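Local coordinates for protein cytochrome P450 268A2 Cyp268A2 (Mycobacterium marinum, PDB 6BLD) that binds a haem group within a cytochrome P450 fold and holds a further ligand, (3E,5E)-6,10-dimethylundeca-3,5,9-trien-2-one, in a pocket, at residues E143-G148 with V391-I396; D152-C157 with H410-M415; A191-L196 with Y403-F408. One frame throughout, in Å; residues are numbered along the deposited sequence.

Contact 1. Residues E143-G148 with V391-I396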
ATOM      1  N   GLU A 143      25.580   2.610  -3.832  1.00 46.08           N
ATOM      2  CA  GLU A 143      25.406   3.723  -4.761  1.00 47.40           C
ATOM      3  C   GLU A 143      24.903   4.973  -4.050  1.00 46.84           C
ATOM      4  O   GLU A 143      25.249   6.090  -4.448  1.00 47.54           O
ATOM      5  CB  GLU A 143      24.446   3.329  -5.884  1.00 48.15           C
ATOM      6  CG  GLU A 143      25.002   2.287  -6.841  1.00 49.72           C
ATOM      7  CD  GLU A 143      23.910   1.481  -7.517  1.00 50.06           C
ATOM      8  OE1 GLU A 143      24.100   0.260  -7.705  1.00 50.80           O
ATOM      9  OE2 GLU A 143      22.861   2.066  -7.862  1.00 49.73           O
ATOM     10  N   LEU A 144      24.090   4.806  -3.006  1.00 45.71           N
ATOM     11  CA  LEU A 144      23.658   5.953  -2.215  1.00 45.70           C
ATOM     12  C   LEU A 144      24.840   6.604  -1.509  1.00 48.92           C
ATOM     13  O   LEU A 144      24.931   7.835  -1.438  1.00 50.01           O
ATOM     14  CB  LEU A 144      22.601   5.520  -1.198  1.00 43.54           C
ATOM     15  CG  LEU A 144      22.255   6.529  -0.100  1.00 42.78           C
ATOM     16  CD1 LEU A 144      21.477   7.700  -0.674  1.00 42.38           C
ATOM     17  CD2 LEU A 144      21.477   5.866   1.026  1.00 41.76           C
ATOM     18  N   ARG A 145      25.758   5.790  -0.982  1.00 50.18           N
ATOM     19  CA  ARG A 145      26.932   6.330  -0.306  1.00 51.72           C
ATOM     20  C   ARG A 145      27.793   7.147  -1.259  1.00 53.84           C
ATOM     21  O   ARG A 145      28.287   8.220  -0.896  1.00 53.46           O
ATOM     22  CB  ARG A 145      27.746   5.196   0.312  1.00 51.26           C
ATOM     23  CG  ARG A 145      28.858   5.662   1.233  1.00 51.82           C
ATOM     24  CD  ARG A 145      29.795   4.520   1.581  1.00 52.60           C
ATOM     25  NE  ARG A 145      30.797   4.314   0.542  1.00 54.15           N
ATOM     26  CZ  ARG A 145      30.686   3.428  -0.441  1.00 54.45           C
ATOM     27  NH1 ARG A 145      29.613   2.652  -0.525  1.00 53.42           N
ATOM     28  NH2 ARG A 145      31.652   3.318  -1.344  1.00 55.60           N
ATOM     29  N   MET A 146      27.990   6.651  -2.483  1.00 56.09           N
ATOM     30  CA  MET A 146      28.756   7.398  -3.474  1.00 57.34           C
ATOM     31  C   MET A 146      28.055   8.682  -3.896  1.00 56.57           C
ATOM     32  O   MET A 146      28.722   9.617  -4.349  1.00 57.95           O
ATOM     33  CB  MET A 146      29.025   6.523  -4.698  1.00 58.34           C
ATOM     34  CG  MET A 146      29.626   5.166  -4.368  1.00 59.54           C
ATOM     35  SD  MET A 146      30.207   4.282  -5.828  1.00 61.37           S
ATOM     36  CE  MET A 146      28.961   4.747  -7.028  1.00 60.66           C
ATOM     37  N   ALA A 147      26.728   8.748  -3.759  1.00 53.73           N
ATOM     38  CA  ALA A 147      26.015   9.981  -4.075  1.00 52.25           C
ATOM     39  C   ALA A 147      26.316  11.078  -3.063  1.00 50.95           C
ATOM     40  O   ALA A 147      26.212  12.266  -3.388  1.00 51.43           O
ATOM     41  CB  ALA A 147      24.511   9.718  -4.143  1.00 51.66           C
ATOM     42  N   GLY A 148      26.689  10.705  -1.840  1.00 49.09           N
ATOM     43  CA  GLY A 148      27.038  11.664  -0.817  1.00 47.96           C
ATOM     44  C   GLY A 148      25.838  12.138  -0.014  1.00 45.12           C
ATOM     45  O   GLY A 148      24.676  11.927  -0.370  1.00 43.81           O
ATOM     46  N   VAL A 391      24.875  -1.400   7.888  1.00 46.01           N
ATOM     47  CA  VAL A 391      26.192  -1.955   7.592  1.00 47.28           C
ATOM     48  C   VAL A 391      27.082  -0.897   6.950  1.00 47.76           C
ATOM     49  O   VAL A 391      28.241  -0.717   7.340  1.00 49.01           O
ATOM     50  CB  VAL A 391      26.061  -3.203   6.698  1.00 47.38           C
ATOM     51  CG1 VAL A 391      27.323  -3.407   5.865  1.00 48.48           C
ATOM     52  CG2 VAL A 391      25.776  -4.433   7.543  1.00 47.44           C
ATOM     53  N   GLN A 392      26.549  -0.168   5.970  1.00 45.42           N
ATOM     54  CA  GLN A 392      27.361   0.736   5.165  1.00 45.04           C
ATOM     55  C   GLN A 392      27.355   2.169   5.688  1.00 45.17           C
ATOM     56  O   GLN A 392      28.399   2.831   5.681  1.00 46.60           O
ATOM     57  CB  GLN A 392      26.878   0.714   3.712  1.00 44.03           C
ATOM     58  CG  GLN A 392      26.784  -0.682   3.115  1.00 43.62           C
ATOM     59  CD  GLN A 392      26.864  -0.674   1.601  1.00 43.26           C
ATOM     60  OE1 GLN A 392      27.469   0.217   1.006  1.00 43.48           O
ATOM     61  NE2 GLN A 392      26.253  -1.670   0.971  1.00 42.74           N
ATOM     62  N   LEU A 393      26.200   2.666   6.140  1.00 43.64           N
ATOM     63  CA  LEU A 393      26.041   4.058   6.560  1.00 42.64           C
ATOM     64  C   LEU A 393      25.532   4.104   7.995  1.00 41.85           C
ATOM     65  O   LEU A 393      24.352   4.400   8.237  1.00 40.88           O
ATOM     66  CB  LEU A 393      25.100   4.809   5.619  1.00 40.94           C
ATOM     67  CG  LEU A 393      25.607   4.825   4.176  1.00 40.64           C
ATOM     68  CD1 LEU A 393      24.711   5.650   3.267  1.00 39.65           C
ATOM     69  CD2 LEU A 393      27.028   5.353   4.163  1.00 41.76           C
ATOM     70  N   PRO A 394      26.402   3.847   8.976  1.00 41.88           N
ATOM     71  CA  PRO A 394      25.939   3.790  10.373  1.00 41.43           C
ATOM     72  C   PRO A 394      25.428   5.116  10.908  1.00 41.55           C
ATOM     73  O   PRO A 394      24.668   5.111  11.884  1.00 41.57           O
ATOM     74  CB  PRO A 394      27.186   3.324  11.143  1.00 42.14           C
ATOM     75  CG  PRO A 394      28.102   2.747  10.112  1.00 42.65           C
ATOM     76  CD  PRO A 394      27.836   3.533   8.861  1.00 42.58           C
ATOM     77  N   ASP A 395      25.803   6.246  10.306  1.00 42.23           N
ATOM     78  CA  ASP A 395      25.405   7.559  10.797  1.00 42.81           C
ATOM     79  C   ASP A 395      24.341   8.214   9.922  1.00 41.98           C
ATOM     80  O   ASP A 395      24.207   9.442   9.936  1.00 42.45           O
ATOM     81  CB  ASP A 395      26.626   8.472  10.912  1.00 44.82           C
ATOM     82  CG  ASP A 395      27.839   7.757  11.473  1.00 46.54           C
ATOM     83  OD1 ASP A 395      27.689   7.013  12.465  1.00 46.65           O
ATOM     84  OD2 ASP A 395      28.945   7.937  10.920  1.00 47.77           O
ATOM     85  N   ILE A 396      23.576   7.425   9.165  1.00 40.99           N
ATOM     86  CA  ILE A 396      22.576   7.998   8.272  1.00 39.99           C
ATOM     87  C   ILE A 396      21.430   8.584   9.085  1.00 39.21           C
ATOM     88  O   ILE A 396      21.014   8.024  10.110  1.00 38.87           O
ATOM     89  CB  ILE A 396      22.077   6.946   7.264  1.00 39.18           C
ATOM     90  CG1 ILE A 396      21.172   7.600   6.216  1.00 38.28           C
ATOM     91  CG2 ILE A 396      21.348   5.810   7.969  1.00 38.60           C
ATOM     92  CD1 ILE A 396      20.650   6.641   5.173  1.00 37.35           C
TER
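The first torsions of R145 and L393 set R145 CG and L393 CG between the two helix ends. R145 CG stands anti to its backbone N (chi1 -170°). L393 CG stands anti to its own carbonyl carbon (chi1 -60°). In this cytochrome P450 fold the contact joins the last turn of helix 123-147 to the end of helix 375-392, the D and L helices in P450 nomenclature. L393 is the first residue to leave the second helix, and its forked tip spans two neighbouring residues of the first. The CD2 branch lies over the aliphatic part of R145, with L393 CD2 3.5 Å from R145 CG. L393 CD2 also sits 3.9 Å from R145 CB. The CD1 branch takes the more buried side, where L393 CD1 is 3.9 Å from L144 CD2. The L144 methyl reaches a second partner as well, with L144 CD2 4.3 Å from I396 CD1. A type I turn from L393 to I396 brings that isoleucine back beside the helix. The turn is closed by the hydrogen bond from I396 N to L393 O, at 3.3 Å. L389 extends this apolar patch by touching both L144 and I396, and F419 at the end of the chain packs on L393 and I396. The outer side is polar and more open to solvent. There the R145 chain bends at NE, and its guanidinium passes obliquely near the Q392 amide. The two side chains cross at about a right angle, with their flat groups 39° apart. Each has a stronger partner: R145 NH1 forms a salt bridge with D142, and Q392 NE2 donates to K138 O. Between them, R145 NH1 stays 3.6 Å from Q392 OE1, with no hydrogen bond.

Contact 2. Residues D152-C157 with H410-M415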
ATOM      1  N   ASP A 152      18.554  13.113  -2.059  1.00 32.23           N
ATOM      2  CA  ASP A 152      17.191  12.679  -1.776  1.00 30.03           C
ATOM      3  C   ASP A 152      17.168  11.182  -1.490  1.00 28.33           C
ATOM      4  O   ASP A 152      17.559  10.372  -2.337  1.00 28.35           O
ATOM      5  CB  ASP A 152      16.274  13.017  -2.949  1.00 29.61           C
ATOM      6  CG  ASP A 152      14.874  12.456  -2.776  1.00 28.73           C
ATOM      7  OD1 ASP A 152      14.364  12.467  -1.636  1.00 28.44           O
ATOM      8  OD2 ASP A 152      14.283  12.007  -3.780  1.00 28.54           O
ATOM      9  N   PHE A 153      16.702  10.817  -0.293  1.00 27.07           N
ATOM     10  CA  PHE A 153      16.661   9.412   0.096  1.00 26.57           C
ATOM     11  C   PHE A 153      15.601   8.637  -0.677  1.00 25.85           C
ATOM     12  O   PHE A 153      15.747   7.427  -0.882  1.00 25.61           O
ATOM     13  CB  PHE A 153      16.412   9.298   1.600  1.00 26.12           C
ATOM     14  CG  PHE A 153      16.366   7.886   2.107  1.00 25.43           C
ATOM     15  CD1 PHE A 153      17.528   7.143   2.236  1.00 26.21           C
ATOM     16  CD2 PHE A 153      15.161   7.303   2.466  1.00 24.49           C
ATOM     17  CE1 PHE A 153      17.489   5.844   2.709  1.00 25.89           C
ATOM     18  CE2 PHE A 153      15.115   6.005   2.939  1.00 24.31           C
ATOM     19  CZ  PHE A 153      16.281   5.275   3.060  1.00 24.96           C
ATOM     20  N   VAL A 154      14.535   9.310  -1.114  1.00 25.93           N
ATOM     21  CA  VAL A 154      13.452   8.617  -1.806  1.00 26.10           C
ATOM     22  C   VAL A 154      13.918   8.127  -3.172  1.00 27.88           C
ATOM     23  O   VAL A 154      13.737   6.956  -3.526  1.00 27.02           O
ATOM     24  CB  VAL A 154      12.219   9.529  -1.926  1.00 25.39           C
ATOM     25  CG1 VAL A 154      11.141   8.853  -2.763  1.00 24.63           C
ATOM     26  CG2 VAL A 154      11.685   9.887  -0.548  1.00 25.07           C
ATOM     27  N   GLU A 155      14.529   9.014  -3.959  1.00 30.26           N
ATOM     28  CA  GLU A 155      14.918   8.655  -5.317  1.00 31.92           C
ATOM     29  C   GLU A 155      16.153   7.764  -5.353  1.00 32.46           C
ATOM     30  O   GLU A 155      16.271   6.914  -6.243  1.00 32.66           O
ATOM     31  CB  GLU A 155      15.163   9.918  -6.144  1.00 34.10           C
ATOM     32  CG  GLU A 155      14.991   9.723  -7.643  1.00 35.92           C
ATOM     33  CD  GLU A 155      13.535   9.581  -8.052  1.00 36.91           C
ATOM     34  OE1 GLU A 155      12.647   9.896  -7.231  1.00 37.16           O
ATOM     35  OE2 GLU A 155      13.278   9.157  -9.198  1.00 37.79           O
ATOM     36  N   HIS A 156      17.073   7.931  -4.406  1.00 32.15           N
ATOM     37  CA  HIS A 156      18.338   7.213  -4.421  1.00 33.69           C
ATOM     38  C   HIS A 156      18.326   5.939  -3.587  1.00 32.52           C
ATOM     39  O   HIS A 156      19.353   5.258  -3.513  1.00 33.60           O
ATOM     40  CB  HIS A 156      19.467   8.130  -3.938  1.00 36.51           C
ATOM     41  CG  HIS A 156      19.880   9.157  -4.946  1.00 39.24           C
ATOM     42  ND1 HIS A 156      19.015  10.114  -5.431  1.00 39.53           N
ATOM     43  CD2 HIS A 156      21.065   9.373  -5.564  1.00 40.87           C
ATOM     44  CE1 HIS A 156      19.649  10.876  -6.304  1.00 40.55           C
ATOM     45  NE2 HIS A 156      20.895  10.447  -6.402  1.00 41.26           N
ATOM     46  N   CYS A 157      17.199   5.591  -2.964  1.00 30.43           N
ATOM     47  CA  CYS A 157      17.168   4.402  -2.120  1.00 29.52           C
ATOM     48  C   CYS A 157      15.765   3.827  -1.966  1.00 27.73           C
ATOM     49  O   CYS A 157      15.533   2.657  -2.290  1.00 27.73           O
ATOM     50  CB  CYS A 157      17.751   4.718  -0.742  1.00 30.06           C
ATOM     51  SG  CYS A 157      17.831   3.294   0.369  1.00 30.01           S
ATOM     52  N   HIS A 410      -0.052   6.884   2.409  1.00 15.77           N
ATOM     53  CA  HIS A 410       0.757   7.751   3.268  1.00 16.64           C
ATOM     54  C   HIS A 410       2.157   7.799   2.670  1.00 17.27           C
ATOM     55  O   HIS A 410       2.997   6.935   2.927  1.00 17.31           O
ATOM     56  CB  HIS A 410       0.767   7.223   4.698  1.00 17.02           C
ATOM     57  CG  HIS A 410       1.421   8.141   5.685  1.00 18.12           C
ATOM     58  ND1 HIS A 410       2.094   7.678   6.795  1.00 18.52           N
ATOM     59  CD2 HIS A 410       1.494   9.491   5.737  1.00 18.60           C
ATOM     60  CE1 HIS A 410       2.558   8.703   7.486  1.00 18.96           C
ATOM     61  NE2 HIS A 410       2.208   9.816   6.865  1.00 19.13           N
ATOM     62  N   ALA A 411       2.416   8.819   1.858  1.00 17.93           N
ATOM     63  CA  ALA A 411       3.598   8.847   1.012  1.00 18.44           C
ATOM     64  C   ALA A 411       4.488  10.038   1.333  1.00 19.12           C
ATOM     65  O   ALA A 411       4.020  11.094   1.770  1.00 19.12           O
ATOM     66  CB  ALA A 411       3.209   8.886  -0.471  1.00 18.24           C
ATOM     67  N   ILE A 412       5.786   9.853   1.101  1.00 19.80           N
ATOM     68  CA  ILE A 412       6.779  10.914   1.206  1.00 20.30           C
ATOM     69  C   ILE A 412       7.300  11.193  -0.197  1.00 20.60           C
ATOM     70  O   ILE A 412       7.903  10.316  -0.828  1.00 20.46           O
ATOM     71  CB  ILE A 412       7.924  10.533   2.157  1.00 21.17           C
ATOM     72  CG1 ILE A 412       7.426  10.475   3.604  1.00 21.41           C
ATOM     73  CG2 ILE A 412       9.072  11.520   2.028  1.00 22.01           C
ATOM     74  CD1 ILE A 412       8.459   9.956   4.586  1.00 21.90           C
ATOM     75  N   ARG A 413       7.057  12.409  -0.689  1.00 21.02           N
ATOM     76  CA  ARG A 413       7.499  12.765  -2.035  1.00 21.78           C
ATOM     77  C   ARG A 413       9.020  12.794  -2.124  1.00 22.01           C
ATOM     78  O   ARG A 413       9.613  12.174  -3.014  1.00 22.37           O
ATOM     79  CB  ARG A 413       6.908  14.117  -2.440  1.00 22.84           C
ATOM     80  CG  ARG A 413       7.382  14.631  -3.792  1.00 24.22           C
ATOM     81  CD  ARG A 413       7.063  13.646  -4.906  1.00 25.06           C
ATOM     82  NE  ARG A 413       5.640  13.326  -4.964  1.00 25.45           N
ATOM     83  CZ  ARG A 413       5.150  12.191  -5.452  1.00 25.44           C
ATOM     84  NH1 ARG A 413       5.971  11.264  -5.925  1.00 25.78           N
ATOM     85  NH2 ARG A 413       3.842  11.982  -5.465  1.00 24.66           N
ATOM     86  N   SER A 414       9.666  13.511  -1.210  1.00 22.24           N
ATOM     87  CA  SER A 414      11.118  13.589  -1.179  1.00 22.80           C
ATOM     88  C   SER A 414      11.564  13.809   0.257  1.00 23.28           C
ATOM     89  O   SER A 414      10.800  14.287   1.100  1.00 23.13           O
ATOM     90  CB  SER A 414      11.644  14.707  -2.087  1.00 23.68           C
ATOM     91  OG  SER A 414      11.143  15.966  -1.679  1.00 24.23           O
ATOM     92  N   MET A 415      12.816  13.456   0.525  1.00 23.93           N
ATOM     93  CA  MET A 415      13.370  13.553   1.867  1.00 24.63           C
ATOM     94  C   MET A 415      14.887  13.443   1.807  1.00 25.57           C
ATOM     95  O   MET A 415      15.420  12.376   1.476  1.00 25.19           O
ATOM     96  CB  MET A 415      12.790  12.462   2.769  1.00 23.89           C
ATOM     97  CG  MET A 415      13.342  12.452   4.182  1.00 24.46           C
ATOM     98  SD  MET A 415      12.579  11.167   5.195  1.00 23.75           S
ATOM     99  CE  MET A 415      13.262   9.691   4.447  1.00 23.39           C
TER
HETATM  100  O   HOH W   1      11.928  12.335  -4.775  1.00 29.14           O
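I412 is the first residue of 410-415 to touch the helix start, its CG2 methyl resting 4.0 Å from V154 CG2. At R413 the chain turns a corner, and it is the backbone that faces the helix. R413 O lies 3.7 Å from V154 CG1. A water also donates to R413 O, at 2.9 Å, and to D152 OD2, at 2.6 Å. R413 CB points away from the helix, and the guanidinium pairs with D185 in a salt bridge. S414 follows, its CB packed against the D152 carboxylate. D152 is the N-cap of helix 153-158, and its carboxylate also ties the helix start to strand 411-418 of the antiparallel sheet. M415 N donates to D152 OD1 at 2.8 Å, an almost straight bond (177°) that meets the oxygen nearly head-on. The same oxygen takes a weak bond from V154 N. The other one, D152 OD2, accepts from E155 N at 3.0 Å, with the donor well above the carboxylate plane. M415 O then accepts from F153 N at 2.7 Å, so residue 415 bonds through both of its backbone polar atoms. Its side chain runs beside F153, pointing the same way. The bend at the M415 third torsion (chi3 70°) places CE 3.6 Å from F153 CD2.

Contact 3. Residues A191-L196 with Y403-F408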
ATOM      1  N   ALA A 191      -3.781  13.411  -6.021  1.00 23.05           N
ATOM      2  CA  ALA A 191      -4.131  14.565  -5.205  1.00 24.25           C
ATOM      3  C   ALA A 191      -2.915  15.402  -4.830  1.00 25.91           C
ATOM      4  O   ALA A 191      -3.019  16.274  -3.961  1.00 26.86           O
ATOM      5  CB  ALA A 191      -4.871  14.118  -3.943  1.00 23.65           C
ATOM      6  N   ASP A 192      -1.769  15.162  -5.469  1.00 26.31           N
ATOM      7  CA  ASP A 192      -0.531  15.855  -5.140  1.00 28.06           C
ATOM      8  C   ASP A 192      -0.289  16.971  -6.145  1.00 31.23           C
ATOM      9  O   ASP A 192       0.081  16.685  -7.294  1.00 31.18           O
ATOM     10  CB  ASP A 192       0.641  14.874  -5.140  1.00 27.65           C
ATOM     11  CG  ASP A 192       1.929  15.492  -4.624  1.00 28.83           C
ATOM     12  OD1 ASP A 192       1.916  16.674  -4.219  1.00 29.47           O
ATOM     13  OD2 ASP A 192       2.961  14.787  -4.621  1.00 29.03           O
ATOM     14  N   PRO A 193      -0.480  18.241  -5.775  1.00 34.45           N
ATOM     15  CA  PRO A 193      -0.165  19.329  -6.715  1.00 37.54           C
ATOM     16  C   PRO A 193       1.303  19.385  -7.091  1.00 40.61           C
ATOM     17  O   PRO A 193       1.633  19.814  -8.204  1.00 40.91           O
ATOM     18  CB  PRO A 193      -0.602  20.590  -5.954  1.00 37.58           C
ATOM     19  CG  PRO A 193      -1.548  20.101  -4.899  1.00 36.57           C
ATOM     20  CD  PRO A 193      -1.049  18.744  -4.515  1.00 35.11           C
ATOM     21  N   ARG A 194       2.198  18.965  -6.194  1.00 43.12           N
ATOM     22  CA  ARG A 194       3.616  18.912  -6.525  1.00 44.64           C
ATOM     23  C   ARG A 194       3.924  17.852  -7.572  1.00 43.82           C
ATOM     24  O   ARG A 194       4.957  17.945  -8.244  1.00 45.08           O
ATOM     25  CB  ARG A 194       4.445  18.655  -5.265  1.00 45.89           C
ATOM     26  CG  ARG A 194       5.237  19.860  -4.785  1.00 48.27           C
ATOM     27  CD  ARG A 194       5.956  19.562  -3.478  1.00 49.31           C
ATOM     28  NE  ARG A 194       6.129  20.761  -2.661  1.00 51.70           N
ATOM     29  CZ  ARG A 194       5.173  21.300  -1.910  1.00 53.31           C
ATOM     30  NH1 ARG A 194       3.968  20.747  -1.869  1.00 53.13           N
ATOM     31  NH2 ARG A 194       5.420  22.392  -1.200  1.00 54.78           N
ATOM     32  N   TYR A 195       3.059  16.849  -7.724  1.00 38.54           N
ATOM     33  CA  TYR A 195       3.253  15.844  -8.761  1.00 34.43           C
ATOM     34  C   TYR A 195       2.533  16.200 -10.055  1.00 31.54           C
ATOM     35  O   TYR A 195       3.103  16.050 -11.140  1.00 31.89           O
ATOM     36  CB  TYR A 195       2.781  14.470  -8.277  1.00 33.70           C
ATOM     37  CG  TYR A 195       3.207  13.362  -9.210  1.00 34.23           C
ATOM     38  CD1 TYR A 195       4.479  12.816  -9.127  1.00 34.89           C
ATOM     39  CD2 TYR A 195       2.349  12.885 -10.193  1.00 34.24           C
ATOM     40  CE1 TYR A 195       4.883  11.815  -9.982  1.00 35.14           C
ATOM     41  CE2 TYR A 195       2.746  11.882 -11.057  1.00 34.47           C
ATOM     42  CZ  TYR A 195       4.014  11.351 -10.945  1.00 34.93           C
ATOM     43  OH  TYR A 195       4.426  10.354 -11.797  1.00 35.26           O
ATOM     44  N   LEU A 196       1.283  16.661  -9.960  1.00 28.72           N
ATOM     45  CA  LEU A 196       0.539  17.025 -11.160  1.00 26.77           C
ATOM     46  C   LEU A 196       1.166  18.228 -11.855  1.00 26.39           C
ATOM     47  O   LEU A 196       1.247  18.264 -13.088  1.00 25.94           O
ATOM     48  CB  LEU A 196      -0.920  17.308 -10.808  1.00 26.00           C
ATOM     49  CG  LEU A 196      -1.713  16.147 -10.205  1.00 24.82           C
ATOM     50  CD1 LEU A 196      -3.160  16.555  -9.969  1.00 24.80           C
ATOM     51  CD2 LEU A 196      -1.641  14.924 -11.107  1.00 24.29           C
ATOM     52  N   TYR A 403       5.582  15.292   2.587  1.00 28.70           N
ATOM     53  CA  TYR A 403       4.504  14.316   2.545  1.00 28.20           C
ATOM     54  C   TYR A 403       3.554  14.608   1.391  1.00 26.73           C
ATOM     55  O   TYR A 403       3.293  15.767   1.055  1.00 27.45           O
ATOM     56  CB  TYR A 403       3.744  14.310   3.871  1.00 29.95           C
ATOM     57  CG  TYR A 403       4.556  13.763   5.022  1.00 31.33           C
ATOM     58  CD1 TYR A 403       4.685  12.395   5.217  1.00 31.45           C
ATOM     59  CD2 TYR A 403       5.200  14.616   5.910  1.00 32.80           C
ATOM     60  CE1 TYR A 403       5.429  11.890   6.267  1.00 32.64           C
ATOM     61  CE2 TYR A 403       5.947  14.120   6.962  1.00 33.79           C
ATOM     62  CZ  TYR A 403       6.058  12.757   7.136  1.00 33.80           C
ATOM     63  OH  TYR A 403       6.801  12.257   8.182  1.00 34.80           O
ATOM     64  N   VAL A 404       3.039  13.543   0.784  1.00 24.47           N
ATOM     65  CA  VAL A 404       2.170  13.644  -0.383  1.00 23.22           C
ATOM     66  C   VAL A 404       0.730  13.774   0.107  1.00 21.94           C
ATOM     67  O   VAL A 404       0.264  12.895   0.849  1.00 21.39           O
ATOM     68  CB  VAL A 404       2.325  12.428  -1.303  1.00 23.74           C
ATOM     69  CG1 VAL A 404       1.278  12.456  -2.407  1.00 23.86           C
ATOM     70  CG2 VAL A 404       3.729  12.374  -1.887  1.00 24.60           C
ATOM     71  N   PRO A 405       0.007  14.827  -0.269  1.00 21.26           N
ATOM     72  CA  PRO A 405      -1.410  14.913   0.107  1.00 20.16           C
ATOM     73  C   PRO A 405      -2.239  13.873  -0.630  1.00 18.30           C
ATOM     74  O   PRO A 405      -1.995  13.571  -1.801  1.00 17.35           O
ATOM     75  CB  PRO A 405      -1.802  16.338  -0.301  1.00 21.17           C
ATOM     76  CG  PRO A 405      -0.825  16.709  -1.365  1.00 21.96           C
ATOM     77  CD  PRO A 405       0.460  16.016  -1.011  1.00 21.70           C
ATOM     78  N   GLY A 406      -3.220  13.325   0.068  1.00 17.40           N
ATOM     79  CA  GLY A 406      -4.066  12.298  -0.505  1.00 16.05           C
ATOM     80  C   GLY A 406      -4.741  11.486   0.573  1.00 14.89           C
ATOM     81  O   GLY A 406      -4.418  11.582   1.757  1.00 15.55           O
ATOM     82  N   ASN A 407      -5.695  10.666   0.132  1.00 14.01           N
ATOM     83  CA  ASN A 407      -6.528   9.876   1.030  1.00 13.70           C
ATOM     84  C   ASN A 407      -6.322   8.375   0.865  1.00 13.51           C
ATOM     85  O   ASN A 407      -7.105   7.590   1.412  1.00 13.73           O
ATOM     86  CB  ASN A 407      -8.008  10.223   0.821  1.00 13.65           C
ATOM     87  CG  ASN A 407      -8.449  10.079  -0.630  1.00 14.07           C
ATOM     88  OD1 ASN A 407      -8.221   9.048  -1.265  1.00 13.87           O
ATOM     89  ND2 ASN A 407      -9.094  11.114  -1.157  1.00 13.75           N
ATOM     90  N   PHE A 408      -5.297   7.952   0.126  1.00 13.37           N
ATOM     91  CA  PHE A 408      -5.067   6.534  -0.127  1.00 13.14           C
ATOM     92  C   PHE A 408      -3.738   6.061   0.445  1.00 12.91           C
ATOM     93  O   PHE A 408      -3.721   5.133   1.260  1.00 13.03           O
ATOM     94  CB  PHE A 408      -5.140   6.251  -1.635  1.00 12.44           C
ATOM     95  CG  PHE A 408      -5.008   4.792  -1.993  1.00 12.85           C
ATOM     96  CD1 PHE A 408      -5.458   3.804  -1.131  1.00 12.44           C
ATOM     97  CD2 PHE A 408      -4.433   4.412  -3.196  1.00 13.32           C
ATOM     98  CE1 PHE A 408      -5.335   2.465  -1.459  1.00 12.54           C
ATOM     99  CE2 PHE A 408      -4.310   3.074  -3.533  1.00 13.18           C
ATOM    100  CZ  PHE A 408      -4.761   2.098  -2.662  1.00 12.78           C
TER
HETATM  101  O   HOH W   2      -2.351  11.896  -3.978  1.00 29.09           O
HETATM  102  O   HOH W   3       3.877  16.983  -2.163  1.00 36.81           O
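D192, the N-cap of the short helix 193-196, packs on V404 and P405 where strand 402-404 ends. In this P450 fold the helix lies on the connection between helices 177-186 and 201-225, the F and G helices. No direct hydrogen bond crosses the contact. The P405 ring rests against both the A191 carbonyl and the P193 ring: P405 CG is 3.4 Å from A191 O and 3.8 Å from P193 CD. D192 CG is anti to its backbone N (chi1 -172°), and the carboxylate spreads over two residues of the other segment. D192 OD1 lies 3.6 Å from P405 CD, while D192 OD2 faces the fork of V404, 3.6 Å from CG1 and 3.7 Å from CG2. Both oxygens are also held by polar groups. OD1 takes a weak capping bond from R194 N and a bond from a water, which makes a weak second bond to Y403 O. OD2 forms a salt bridge with R413. The backbone oxygen of D192 accepts from both Y195 N and L196 N in the first turn. Further on, F408 touches the bound (3E,5E)-6,10-dimethylundeca-3,5,9-trien-2-one, and its ring meets that of F311. At the other edge of the contact the A191 methyl approaches P405 O and G406 CA. A second water bridges the two backbones there, accepting from A191 N at 2.9 Å and donating to P405 O at 2.8 Å.

In the fold
The three contacts lie in a row, with contact 2 between the others. Its centre lies about 15 Å from that of contact 1 and about 13 Å from that of contact 3. Contacts 1 and 3 do not touch; their nearest atoms are about 15 Å apart. Contacts 1 and 2 meet by packing, with A147 CB 3.7 Å from H156 CD2. Contacts 2 and 3 share a sheet, where A411 O and V404 N are 2.8 Å apart in a probable hydrogen bond, besides the R413 to D192 salt bridge. Contact 3 includes F408 of the ligand pocket, and its A191 side chain is about 11 Å from the bound (3E,5E)-6,10-dimethylundeca-3,5,9-trien-2-one. The I412 side chain is about 13 Å from the haem.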